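Local coordinates for protein GTP cyclohydrolase 1 type 2 homolog (Escherichia coli, Escherichia coli O157:H7, PDB 1NMO) that is a toroidal homohexamer of the NIF3 family with a dinuclear metal site, and may be involved in degrading radiation-damaged nucleotides, at residues G122-E125 / P126-W130. Residues are numbered along the deposited sequence; the frame is centred on the assembly and turned at random.
Sequences GEIE and PLVPW
Trp130 and Ile124 meet because their first torsions swing them together: the indole's CG sits between the backbone N and the carbonyl carbon (chi1 70°), folding the ring back over the opposing strand, while CG1 of Ile124 lies beside its own backbone N (chi1 -62°). Ile124 CG1 thus comes obliquely to Trp130 CD1 at 3.8 Å, the two side chains crossing at about a right angle. Gly122, which has no side chain, lets the indole settle close to the backbone: Gly122 N lies over one face of the Trp130 ring, 4.0 Å above its plane and offset toward the rim. Three backbone bonds fix this frame. Trp130 N donates to Gly122 O at 3.1 Å and Ile124 N to Val128 O at 2.9 Å, while the bond from Val128 N to Glu125 O, also 2.9 Å, closes the turn. Ile124 and Glu125 both stand opposite the single residue Val128, whose CG2 packs against Glu125 CB at 4.0 Å. Glu125 OE2 is hydrogen-bonded to Ser181 OG of helix 179-185, a residue that also touches Ile124. In the turn, Leu127 touches Asp101, a ligand of one iron. The whole is a beta hairpin closed by a type I turn from Glu125 to Val128 and carrying a classic beta bulge, at the edge of the six-stranded mixed sheet.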
loop_
_atom_site.group_PDB
_atom_site.type_symbol
_atom_site.label_atom_id
_atom_site.label_comp_id
_atom_site.label_asym_id
_atom_site.label_seq_id
_atom_site.Cartn_x
_atom_site.Cartn_y
_atom_site.Cartn_z
ATOM N N GLY A 122 15.306 -2.710 -43.506
ATOM C CA GLY A 122 16.037 -3.912 -43.884
ATOM C C GLY A 122 16.033 -4.959 -42.749
ATOM O O GLY A 122 15.192 -4.960 -41.834
ATOM N N GLU A 123 16.954 -5.904 -42.812
ATOM C CA GLU A 123 17.035 -6.866 -41.744
ATOM C C GLU A 123 18.499 -7.115 -41.524
ATOM O O GLU A 123 19.322 -6.986 -42.429
ATOM C CB GLU A 123 16.217 -8.139 -42.011
ATOM C CG GLU A 123 16.782 -9.213 -42.860
ATOM C CD GLU A 123 16.191 -10.580 -42.479
ATOM O OE1 GLU A 123 14.952 -10.736 -42.372
ATOM O OE2 GLU A 123 16.972 -11.540 -42.277
ATOM N N ILE A 124 18.848 -7.326 -40.281
ATOM C CA ILE A 124 20.215 -7.576 -39.901
ATOM C C ILE A 124 20.441 -9.105 -39.973
ATOM O O ILE A 124 21.516 -9.583 -40.336
ATOM C CB ILE A 124 20.410 -7.096 -38.425
ATOM C CG1 ILE A 124 20.167 -5.594 -38.302
ATOM C CG2 ILE A 124 21.787 -7.450 -37.938
ATOM C CD1 ILE A 124 20.454 -5.071 -36.881
ATOM N N GLU A 125 19.423 -9.864 -39.600
ATOM C CA GLU A 125 19.456 -11.324 -39.578
ATOM C C GLU A 125 17.994 -11.720 -39.705
ATOM O O GLU A 125 17.079 -10.902 -39.510
ATOM C CB GLU A 125 19.886 -11.812 -38.229
ATOM C CG GLU A 125 21.353 -11.866 -38.061
ATOM C CD GLU A 125 21.701 -12.192 -36.584
ATOM O OE1 GLU A 125 21.027 -13.046 -35.995
ATOM O OE2 GLU A 125 22.654 -11.618 -36.022
ATOM N N PRO A 126 17.727 -12.993 -39.986
ATOM C CA PRO A 126 16.356 -13.461 -40.132
ATOM C C PRO A 126 15.252 -12.925 -39.142
ATOM O O PRO A 126 14.150 -12.388 -39.559
ATOM C CB PRO A 126 16.555 -15.004 -40.103
ATOM C CG PRO A 126 17.785 -15.188 -40.948
ATOM C CD PRO A 126 18.688 -14.085 -40.236
ATOM N N LEU A 127 15.456 -13.035 -37.847
ATOM C CA LEU A 127 14.354 -12.517 -37.035
ATOM C C LEU A 127 14.637 -11.155 -36.422
ATOM O O LEU A 127 14.033 -10.809 -35.374
ATOM C CB LEU A 127 14.123 -13.484 -35.889
ATOM C CG LEU A 127 13.674 -14.882 -36.367
ATOM C CD1 LEU A 127 14.015 -15.911 -35.277
ATOM C CD2 LEU A 127 12.112 -14.851 -36.660
ATOM N N VAL A 128 15.535 -10.387 -37.070
ATOM C CA VAL A 128 15.966 -9.119 -36.552
ATOM C C VAL A 128 15.950 -8.003 -37.544
ATOM O O VAL A 128 16.961 -7.728 -38.152
ATOM C CB VAL A 128 17.418 -9.234 -36.047
ATOM C CG1 VAL A 128 17.767 -8.049 -35.228
ATOM C CG2 VAL A 128 17.566 -10.447 -35.210
ATOM N N PRO A 129 14.816 -7.314 -37.721
ATOM C CA PRO A 129 14.723 -6.198 -38.671
ATOM C C PRO A 129 15.337 -4.983 -38.072
ATOM O O PRO A 129 15.601 -4.979 -36.855
ATOM C CB PRO A 129 13.226 -6.026 -38.853
ATOM C CG PRO A 129 12.696 -6.510 -37.514
ATOM C CD PRO A 129 13.485 -7.768 -37.305
ATOM N N TRP A 130 15.652 -3.979 -38.905
ATOM C CA TRP A 130 16.163 -2.722 -38.344
ATOM C C TRP A 130 15.471 -1.595 -39.100
ATOM O O TRP A 130 14.873 -1.820 -40.138
ATOM C CB TRP A 130 17.686 -2.554 -38.495
ATOM C CG TRP A 130 18.166 -2.312 -39.945
ATOM C CD1 TRP A 130 18.581 -3.268 -40.846
ATOM C CD2 TRP A 130 18.311 -1.044 -40.615
ATOM N NE1 TRP A 130 18.968 -2.673 -42.028
ATOM C CE2 TRP A 130 18.824 -1.310 -41.909
ATOM C CE3 TRP A 130 18.063 0.301 -40.246
ATOM C CZ2 TRP A 130 19.111 -0.284 -42.839
ATOM C CZ3 TRP A 130 18.365 1.355 -41.216
ATOM C CH2 TRP A 130 18.878 1.036 -42.463
#